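Local coordinates for protein leucyl-tRNA synthetase (Giardia intestinalis, PDB 3PZ6) that probably attaches leucine to tRNA(Leu) at the expense of ATP, this chain being its isolated CP1 domain, which edits by deacylating aminoacyl-tRNA, at residues Leu16-Tyr21 against Leu153-Arg158; Thr91-Thr96 against Leu161-Gln166; Gly104-Tyr109 against Ile175-Gly180. The protein carries 2 engineered substitutions. All coordinates share one frame; numbering follows the deposited sequence.

Interaction 1. Residues Leu16-Tyr21 against Leu153-Arg158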
loop_
_atom_site.group_PDB
_atom_site.type_symbol
_atom_site.label_atom_id
_atom_site.label_comp_id
_atom_site.label_asym_id
_atom_site.label_seq_id
_atom_site.Cartn_x
_atom_site.Cartn_y
_atom_site.Cartn_z
ATOM N N LEU A 16 1.805 -0.075 -6.199
ATOM C CA LEU A 16 1.213 -1.300 -5.696
ATOM C C LEU A 16 0.477 -1.989 -6.837
ATOM O O LEU A 16 -0.583 -1.534 -7.271
ATOM C CB LEU A 16 0.273 -1.000 -4.529
ATOM C CG LEU A 16 0.831 -0.231 -3.333
ATOM C CD1 LEU A 16 -0.311 0.174 -2.407
ATOM C CD2 LEU A 16 1.874 -1.046 -2.576
ATOM N N GLU A 17 1.050 -3.083 -7.330
ATOM C CA GLU A 17 0.509 -3.749 -8.509
ATOM C C GLU A 17 -0.733 -4.560 -8.174
ATOM O O GLU A 17 -0.683 -5.487 -7.361
ATOM C CB GLU A 17 1.561 -4.643 -9.174
ATOM C CG GLU A 17 1.194 -5.064 -10.599
ATOM C CD GLU A 17 2.138 -6.104 -11.198
ATOM O OE1 GLU A 17 1.653 -6.958 -11.976
ATOM O OE2 GLU A 17 3.355 -6.072 -10.903
ATOM N N LEU A 18 -1.844 -4.201 -8.803
ATOM C CA LEU A 18 -3.053 -4.990 -8.703
ATOM C C LEU A 18 -2.807 -6.311 -9.414
ATOM O O LEU A 18 -2.613 -6.348 -10.626
ATOM C CB LEU A 18 -4.239 -4.248 -9.317
ATOM C CG LEU A 18 -5.627 -4.861 -9.119
ATOM C CD1 LEU A 18 -6.037 -4.852 -7.654
ATOM C CD2 LEU A 18 -6.642 -4.105 -9.951
ATOM N N ILE A 19 -2.787 -7.385 -8.634
ATOM C CA ILE A 19 -2.470 -8.718 -9.128
ATOM C C ILE A 19 -3.460 -9.174 -10.193
ATOM O O ILE A 19 -4.668 -9.098 -10.006
ATOM C CB ILE A 19 -2.406 -9.738 -7.969
ATOM C CG1 ILE A 19 -1.312 -9.326 -6.979
ATOM C CG2 ILE A 19 -2.167 -11.148 -8.494
ATOM C CD1 ILE A 19 -1.290 -10.130 -5.707
ATOM N N ASN A 20 -2.930 -9.629 -11.321
ATOM C CA ASN A 20 -3.752 -10.180 -12.382
ATOM C C ASN A 20 -3.751 -11.696 -12.275
ATOM O O ASN A 20 -2.762 -12.359 -12.605
ATOM C CB ASN A 20 -3.248 -9.716 -13.752
ATOM C CG ASN A 20 -4.315 -9.789 -14.830
ATOM O OD1 ASN A 20 -5.092 -10.741 -14.899
ATOM N ND2 ASN A 20 -4.346 -8.776 -15.689
ATOM N N TYR A 21 -4.868 -12.236 -11.796
ATOM C CA TYR A 21 -4.992 -13.668 -11.568
ATOM C C TYR A 21 -5.221 -14.450 -12.854
ATOM O O TYR A 21 -5.016 -15.665 -12.886
ATOM C CB TYR A 21 -6.080 -13.952 -10.534
ATOM C CG TYR A 21 -5.685 -13.508 -9.141
ATOM C CD1 TYR A 21 -4.937 -14.343 -8.315
ATOM C CD2 TYR A 21 -6.039 -12.249 -8.658
ATOM C CE1 TYR A 21 -4.561 -13.947 -7.043
ATOM C CE2 TYR A 21 -5.667 -11.842 -7.384
ATOM C CZ TYR A 21 -4.929 -12.700 -6.584
ATOM O OH TYR A 21 -4.548 -12.321 -5.323
ATOM N N LEU A 153 -11.704 -1.962 -2.478
ATOM C CA LEU A 153 -11.677 -2.569 -1.153
ATOM C C LEU A 153 -11.521 -4.088 -1.241
ATOM O O LEU A 153 -12.114 -4.734 -2.105
ATOM C CB LEU A 153 -12.930 -2.177 -0.370
ATOM C CG LEU A 153 -12.756 -1.839 1.112
ATOM C CD1 LEU A 153 -11.861 -0.608 1.310
ATOM C CD2 LEU A 153 -14.111 -1.623 1.784
ATOM N N LEU A 154 -10.691 -4.637 -0.360
ATOM C CA LEU A 154 -10.396 -6.076 -0.308
ATOM C C LEU A 154 -9.817 -6.665 -1.616
ATOM O O LEU A 154 -9.965 -7.852 -1.889
ATOM C CB LEU A 154 -11.611 -6.874 0.188
ATOM C CG LEU A 154 -12.373 -6.289 1.381
ATOM C CD1 LEU A 154 -13.603 -7.119 1.673
ATOM C CD2 LEU A 154 -11.491 -6.156 2.628
ATOM N N ALA A 155 -9.155 -5.824 -2.407
ATOM C CA ALA A 155 -8.355 -6.291 -3.532
ATOM C C ALA A 155 -6.977 -6.703 -3.026
ATOM O O ALA A 155 -6.608 -6.384 -1.891
ATOM C CB ALA A 155 -8.221 -5.202 -4.574
ATOM N N THR A 156 -6.224 -7.420 -3.857
ATOM C CA THR A 156 -4.873 -7.821 -3.486
ATOM C C THR A 156 -3.851 -7.178 -4.397
ATOM O O THR A 156 -4.042 -7.108 -5.613
ATOM C CB THR A 156 -4.656 -9.348 -3.522
ATOM O OG1 THR A 156 -4.891 -9.822 -4.842
ATOM C CG2 THR A 156 -5.581 -10.053 -2.587
ATOM N N VAL A 157 -2.767 -6.708 -3.798
ATOM C CA VAL A 157 -1.695 -6.100 -4.556
ATOM C C VAL A 157 -0.352 -6.755 -4.243
ATOM O O VAL A 157 -0.191 -7.414 -3.210
ATOM C CB VAL A 157 -1.645 -4.534 -4.385
ATOM C CG1 VAL A 157 -2.883 -3.874 -5.029
ATOM C CG2 VAL A 157 -1.487 -4.113 -2.917
ATOM N N ARG A 158 0.594 -6.597 -5.164
ATOM C CA ARG A 158 1.968 -7.023 -4.952
ATOM C C ARG A 158 2.668 -5.783 -4.433
ATOM O O ARG A 158 2.745 -4.777 -5.139
ATOM C CB ARG A 158 2.588 -7.484 -6.271
ATOM C CG ARG A 158 3.710 -8.527 -6.144
ATOM C CD ARG A 158 3.248 -9.946 -6.560
ATOM N NE ARG A 158 2.852 -10.001 -7.974
ATOM C CZ ARG A 158 2.140 -10.977 -8.543
ATOM N NH1 ARG A 158 1.727 -12.027 -7.834
ATOM N NH2 ARG A 158 1.836 -10.894 -9.835
#

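Interaction 2. Residues Thr91-Thr96 against Leu161-Gln166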
loop_
_atom_site.group_PDB
_atom_site.type_symbol
_atom_site.label_atom_id
_atom_site.label_comp_id
_atom_site.label_asym_id
_atom_site.label_seq_id
_atom_site.Cartn_x
_atom_site.Cartn_y
_atom_site.Cartn_z
ATOM N N THR A 91 10.515 2.268 5.260
ATOM C CA THR A 91 9.531 1.435 5.939
ATOM C C THR A 91 8.804 0.483 4.979
ATOM O O THR A 91 7.976 -0.328 5.415
ATOM C CB THR A 91 8.472 2.280 6.703
ATOM O OG1 THR A 91 7.794 3.137 5.785
ATOM C CG2 THR A 91 9.099 3.119 7.810
ATOM N N MET A 92 9.129 0.573 3.687
ATOM C CA MET A 92 8.410 -0.169 2.643
ATOM C C MET A 92 8.492 -1.697 2.729
ATOM O O MET A 92 7.626 -2.400 2.210
ATOM C CB MET A 92 8.793 0.327 1.245
ATOM C CG MET A 92 8.140 1.658 0.838
ATOM S SD MET A 92 6.347 1.738 1.125
ATOM C CE MET A 92 6.294 2.687 2.642
ATOM N N VAL A 93 9.517 -2.208 3.393
ATOM C CA VAL A 93 9.650 -3.647 3.588
ATOM C C VAL A 93 8.726 -4.179 4.704
ATOM O O VAL A 93 8.611 -5.389 4.897
ATOM C CB VAL A 93 11.143 -4.044 3.814
ATOM C CG1 VAL A 93 11.742 -3.271 4.983
ATOM C CG2 VAL A 93 11.304 -5.556 4.004
ATOM N N GLY A 94 8.059 -3.273 5.418
ATOM C CA GLY A 94 7.187 -3.642 6.537
ATOM C C GLY A 94 5.695 -3.578 6.257
ATOM O O GLY A 94 4.881 -3.727 7.176
ATOM N N GLN A 95 5.332 -3.362 4.996
ATOM C CA GLN A 95 3.929 -3.296 4.569
ATOM C C GLN A 95 3.128 -4.566 4.837
ATOM O O GLN A 95 3.504 -5.658 4.401
ATOM C CB GLN A 95 3.845 -2.993 3.081
ATOM C CG GLN A 95 4.233 -1.593 2.703
ATOM C CD GLN A 95 4.370 -1.466 1.226
ATOM O OE1 GLN A 95 5.350 -1.925 0.637
ATOM N NE2 GLN A 95 3.370 -0.870 0.597
ATOM N N THR A 96 2.012 -4.402 5.539
ATOM C CA THR A 96 1.097 -5.501 5.829
ATOM C C THR A 96 -0.182 -5.417 4.992
ATOM O O THR A 96 -0.909 -6.401 4.845
ATOM C CB THR A 96 0.676 -5.473 7.294
ATOM O OG1 THR A 96 0.079 -4.207 7.563
ATOM C CG2 THR A 96 1.868 -5.677 8.203
ATOM N N LEU A 161 9.206 -4.541 -2.165
ATOM C CA LEU A 161 10.139 -4.691 -1.032
ATOM C C LEU A 161 9.625 -5.521 0.144
ATOM O O LEU A 161 10.421 -6.057 0.921
ATOM C CB LEU A 161 10.660 -3.329 -0.560
ATOM C CG LEU A 161 11.949 -2.777 -1.188
ATOM C CD1 LEU A 161 12.156 -3.193 -2.650
ATOM C CD2 LEU A 161 11.971 -1.263 -1.045
ATOM N N SER A 162 8.306 -5.632 0.267
ATOM C CA SER A 162 7.672 -6.496 1.262
ATOM C C SER A 162 7.970 -7.983 0.987
ATOM O O SER A 162 7.974 -8.414 -0.173
ATOM C CB SER A 162 6.166 -6.253 1.268
ATOM O OG SER A 162 5.523 -7.007 2.278
ATOM N N PRO A 163 8.260 -8.760 2.044
ATOM C CA PRO A 163 8.389 -10.211 1.909
ATOM C C PRO A 163 7.046 -10.902 1.686
ATOM O O PRO A 163 7.014 -12.079 1.336
ATOM C CB PRO A 163 8.975 -10.642 3.260
ATOM C CG PRO A 163 8.642 -9.539 4.187
ATOM C CD PRO A 163 8.701 -8.298 3.372
ATOM N N TYR A 164 5.949 -10.185 1.901
ATOM C CA TYR A 164 4.626 -10.745 1.654
ATOM C C TYR A 164 4.354 -10.834 0.153
ATOM O O TYR A 164 4.558 -9.865 -0.576
ATOM C CB TYR A 164 3.552 -9.913 2.358
ATOM C CG TYR A 164 3.576 -10.035 3.867
ATOM C CD1 TYR A 164 3.463 -11.282 4.488
ATOM C CD2 TYR A 164 3.701 -8.905 4.675
ATOM C CE1 TYR A 164 3.477 -11.402 5.874
ATOM C CE2 TYR A 164 3.711 -9.014 6.061
ATOM C CZ TYR A 164 3.604 -10.266 6.658
ATOM O OH TYR A 164 3.613 -10.388 8.038
ATOM N N GLU A 165 3.914 -12.001 -0.305
ATOM C CA GLU A 165 3.714 -12.239 -1.738
ATOM C C GLU A 165 2.518 -11.455 -2.291
ATOM O O GLU A 165 2.455 -11.151 -3.490
ATOM C CB GLU A 165 3.622 -13.742 -2.046
ATOM C CG GLU A 165 2.417 -14.502 -1.470
ATOM C CD GLU A 165 2.429 -14.698 0.061
ATOM O OE1 GLU A 165 1.562 -15.452 0.560
ATOM O OE2 GLU A 165 3.275 -14.105 0.775
ATOM N N GLN A 166 1.582 -11.125 -1.402
ATOM C CA GLN A 166 0.495 -10.201 -1.701
ATOM C C GLN A 166 -0.029 -9.590 -0.412
ATOM O O GLN A 166 0.203 -10.120 0.663
ATOM C CB GLN A 166 -0.644 -10.897 -2.455
ATOM C CG GLN A 166 -1.487 -11.874 -1.633
ATOM C CD GLN A 166 -0.910 -13.269 -1.646
ATOM O OE1 GLN A 166 -0.560 -13.794 -2.705
ATOM N NE2 GLN A 166 -0.798 -13.876 -0.472
#

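Interaction 3. Residues Gly104-Tyr109 against Ile175-Gly180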
loop_
_atom_site.group_PDB
_atom_site.type_symbol
_atom_site.label_atom_id
_atom_site.label_comp_id
_atom_site.label_asym_id
_atom_site.label_seq_id
_atom_site.Cartn_x
_atom_site.Cartn_y
_atom_site.Cartn_z
ATOM N N GLY A 104 -14.279 7.039 -1.326
ATOM C CA GLY A 104 -13.485 7.776 -2.300
ATOM C C GLY A 104 -13.817 7.478 -3.753
ATOM O O GLY A 104 -14.213 6.357 -4.112
ATOM N N ARG A 105 -13.667 8.501 -4.589
ATOM C CA ARG A 105 -13.766 8.337 -6.029
ATOM C C ARG A 105 -12.369 8.422 -6.635
ATOM O O ARG A 105 -11.731 9.470 -6.604
ATOM C CB ARG A 105 -14.679 9.400 -6.630
ATOM C CG ARG A 105 -15.212 9.038 -8.006
ATOM C CD ARG A 105 -16.299 10.001 -8.463
ATOM N NE ARG A 105 -15.768 11.297 -8.887
ATOM C CZ ARG A 105 -16.425 12.160 -9.663
ATOM N NH1 ARG A 105 -17.639 11.868 -10.119
ATOM N NH2 ARG A 105 -15.863 13.315 -9.991
ATOM N N TYR A 106 -11.898 7.303 -7.169
ATOM C CA TYR A 106 -10.599 7.239 -7.808
ATOM C C TYR A 106 -10.800 7.128 -9.313
ATOM O O TYR A 106 -11.921 6.929 -9.788
ATOM C CB TYR A 106 -9.799 6.049 -7.261
ATOM C CG TYR A 106 -9.573 6.113 -5.765
ATOM C CD1 TYR A 106 -8.456 6.763 -5.237
ATOM C CD2 TYR A 106 -10.485 5.540 -4.875
ATOM C CE1 TYR A 106 -8.249 6.834 -3.868
ATOM C CE2 TYR A 106 -10.285 5.605 -3.505
ATOM C CZ TYR A 106 -9.167 6.256 -3.006
ATOM O OH TYR A 106 -8.967 6.329 -1.646
ATOM N N GLY A 107 -9.720 7.272 -10.067
ATOM C CA GLY A 107 -9.791 7.137 -11.510
ATOM C C GLY A 107 -8.634 6.323 -12.033
ATOM O O GLY A 107 -7.559 6.312 -11.436
ATOM N N ALA A 108 -8.865 5.634 -13.146
ATOM C CA ALA A 108 -7.814 4.891 -13.830
ATOM C C ALA A 108 -7.246 5.738 -14.970
ATOM O O ALA A 108 -7.993 6.236 -15.816
ATOM C CB ALA A 108 -8.349 3.562 -14.349
ATOM N N TYR A 109 -5.926 5.908 -14.978
ATOM C CA TYR A 109 -5.252 6.739 -15.974
ATOM C C TYR A 109 -4.074 6.001 -16.598
ATOM O O TYR A 109 -3.586 5.015 -16.041
ATOM C CB TYR A 109 -4.730 8.028 -15.337
ATOM C CG TYR A 109 -5.756 8.840 -14.585
ATOM C CD1 TYR A 109 -6.449 9.878 -15.211
ATOM C CD2 TYR A 109 -6.013 8.592 -13.239
ATOM C CE1 TYR A 109 -7.389 10.640 -14.512
ATOM C CE2 TYR A 109 -6.946 9.343 -12.536
ATOM C CZ TYR A 109 -7.630 10.362 -13.176
ATOM O OH TYR A 109 -8.550 11.098 -12.469
ATOM N N ILE A 175 -9.008 8.898 5.454
ATOM C CA ILE A 175 -8.228 9.322 4.292
ATOM C C ILE A 175 -8.803 10.602 3.680
ATOM O O ILE A 175 -10.024 10.733 3.532
ATOM C CB ILE A 175 -8.131 8.209 3.227
ATOM C CG1 ILE A 175 -7.092 7.170 3.660
ATOM C CG2 ILE A 175 -7.780 8.794 1.852
ATOM C CD1 ILE A 175 -6.953 5.980 2.734
ATOM N N LYS A 176 -7.916 11.538 3.346
ATOM C CA LYS A 176 -8.302 12.789 2.693
ATOM C C LYS A 176 -7.929 12.774 1.217
ATOM O O LYS A 176 -6.751 12.736 0.867
ATOM C CB LYS A 176 -7.662 13.997 3.392
ATOM C CG LYS A 176 -7.978 14.119 4.881
ATOM C CD LYS A 176 -9.473 14.272 5.145
ATOM C CE LYS A 176 -9.776 14.330 6.644
ATOM N NZ LYS A 176 -11.257 14.344 6.905
ATOM N N MET A 177 -8.942 12.812 0.358
ATOM C CA MET A 177 -8.750 12.779 -1.095
ATOM C C MET A 177 -8.112 14.065 -1.643
ATOM O O MET A 177 -7.894 14.197 -2.852
ATOM C CB MET A 177 -10.088 12.515 -1.799
ATOM C CG MET A 177 -10.775 11.207 -1.400
ATOM S SD MET A 177 -9.956 9.715 -2.000
ATOM C CE MET A 177 -10.210 9.887 -3.768
ATOM N N ASP A 178 -7.827 15.009 -0.747
ATOM C CA ASP A 178 -7.185 16.270 -1.105
ATOM C C ASP A 178 -5.694 16.289 -0.731
ATOM O O ASP A 178 -4.989 17.264 -1.003
ATOM C CB ASP A 178 -7.927 17.448 -0.463
ATOM C CG ASP A 178 -8.208 17.228 1.016
ATOM O OD1 ASP A 178 -9.137 16.449 1.344
ATOM O OD2 ASP A 178 -7.508 17.837 1.855
ATOM N N LYS A 179 -5.221 15.217 -0.099
ATOM C CA LYS A 179 -3.794 15.034 0.152
ATOM C C LYS A 179 -3.323 13.766 -0.526
ATOM O O LYS A 179 -4.081 12.800 -0.630
ATOM C CB LYS A 179 -3.478 14.982 1.654
ATOM C CG LYS A 179 -2.932 16.303 2.223
ATOM C CD LYS A 179 -2.414 16.150 3.661
ATOM C CE LYS A 179 -1.694 17.420 4.141
ATOM N NZ LYS A 179 -1.105 17.274 5.514
ATOM N N GLY A 180 -2.078 13.777 -0.997
ATOM C CA GLY A 180 -1.475 12.613 -1.637
ATOM C C GLY A 180 -2.323 12.045 -2.756
ATOM O O GLY A 180 -2.904 12.790 -3.543
#

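Interaction 1. Residues Leu16-Tyr21 against Leu153-Arg158
I19 lays its side chain over the guanidinium of R158, with CG1 4.1 Å above the plane and over its centre; the two side chains cross at about a right angle. A chi1 of -61° holds CG1 beside the backbone N and leaves CG2 on the other branch, where it meets one face of the Y21 ring near its rim. I19 thus lies between the Y21 ring and the R158 guanidinium, with CG2 on one and CG1 on the other. The Y21 hydroxyl reaches back to the second segment: Y21 OH lies 2.6 Å from T156 OG1 in a hydrogen bond whose donor is not fixed, and OG1 sits at the ring edge, in its plane. T156 has OG1 between its own N and carbonyl carbon (chi1 60°), the rotamer that presents it to Y21.

The backbone evidence is a short antiparallel pairing. R158 N donates to E17 O at 2.8 Å, and E17 N returns a bond to R158 O at 3.2 Å. I19 N then bonds T156 O at 3.3 Å, just past the strand end, and that carbonyl also receives N63 ND2 from helix 61-71. The short strand pieces run at 128° to each other, antiparallel but well splayed.

E17 and R158 share one face, yet E17 OE1 stays 4.5 Å from R158 NH2, beyond a salt bridge; K79 offers E17 a second, long and weak, ionic partner. On the opposite face L18 and V157 sit together, and L18 CD1 packs on A155 CB at 3.8 Å. Strand 10-18 also pairs with strand 79-86, and strand 156-158 with strand 167-171, so the arrangement is an antiparallel strand pair within the mixed sheet of the CP1 editing domain.

Interaction 2. Residues Thr91-Thr96 against Leu161-Gln166
S162 and Q95 meet through the one hydrogen bond that crosses this contact: S162 OG donates to Q95 O at 3.2 Å. The hydroxyl oxygen approaches in the plane of the carbonyl, on a lone pair, with a C=O...O angle of 142°. Its position follows from chi1 of -176°, which sets OG anti to the backbone N and beside the carbonyl carbon. There S162 OG also accepts Y164 N at 3.2 Å, so one hydroxyl acts as donor across the contact and as acceptor within its own loop.

Y164 brings its ring to the same carbonyl. Y164 CD2 lies 3.3 Å from Q95 O, which sits at the ring edge in the ring plane, a CH-bearing rim turned to an oxygen already bound by serine. The far end of the ring is held elsewhere, since Y164 OH bonds S224 O and the ring packs edge-to-face with Y223.

Apolar packing continues towards L161, where V93 CB lies 4.5 Å from L161 CB. V93 has CG2 anti to its own N (chi1 56° places CG1 between N and the carbonyl carbon), and V93 CG2 meets P163 CD at 3.8 Å, the two side chains crossing at about a right angle. P163 CD also has a carbonyl neighbour, V93 O, at 3.3 Å. M92 CB is 4.2 Å from L161 CD2, while the remainder of the M92 chain leads off towards I14 and T185, into the sheet.

Neither segment is a regular helix or strand, and T96 carries on from the contact by bonding S186 through the backbone. S162 OG and Y164 N together make an ST turn. That turn is joined to segment 91-96, which by its sequence probably belongs to the threonine-rich region of the CP1 editing pocket.

Interaction 3. Residues Gly104-Tyr109 against Ile175-Gly180
M177 lays its terminal methyl over the face of the Y106 ring while its sulfur sits obliquely beside it, and these two residues carry most of the contact. M177 CE stands 3.9 Å from the centroid of the Y106 ring, only 19° off the normal, and its nearest ring atom is Y106 CE1 at 3.6 Å; the methyl is offset towards the rim. This is a CH-pi contact over the face.

The sulfur lies further out. M177 SD is 4.3 Å from the Y106 centroid at 38° from the normal, an oblique Met-aromatic position. The two side chains cross at about a right angle. M177 reaches the ring by a chain bent at chi2 and chi3, while chi1 keeps CG beside the backbone N (-59°). The residue sits in a type I beta turn from K176 to K179, closed by K179 N to K176 O at 3.1 Å.

Beyond the ring, the methionine meets backbone: G104 CA is 4.0 Å from M177 SD, and the carbonyl oxygen R105 O is near CE. I175 adds a looser touch, I175 CG2 lying 4.4 Å from Y106 OH. M177 also touches L101 and S120 of strand 115-120, while Y106 packs on V100 of strand 97-100 and on I118 of strand 115-120.

The polar end of Y106 is occupied elsewhere. Its hydroxyl has hydrogen-bond partners in G182 O and L101 N, with M177 SD an added neighbour 3.5 Å from Y106 OH. No hydrogen bond crosses between the two segments. The chemistry therefore implies that the turn and strand 105-110 are joined here by dispersion, CH-pi and Met-aromatic contacts.

How the interactions relate
From the N terminus, the first halves come as 16-21, 91-96 and 104-109, and their partners follow in the same order: 153-158, 161-166 and 175-180. Interaction 1 closes a loop of 131 intervening residues, interaction 2 one of 64 and interaction 3 one of 65. Every pair of loops crosses and none nests. Interactions 1 and 2 have centres 13 Å apart and touch, I19 CD1 meeting Q166 CB at 3.4 Å. Interaction 3 stands apart, its nearest atoms about 8 Å from interaction 1 and about 13 Å from interaction 2. Interactions 1 and 3 reach the same mixed sheet, while interaction 2 joins two of the loops between its strands.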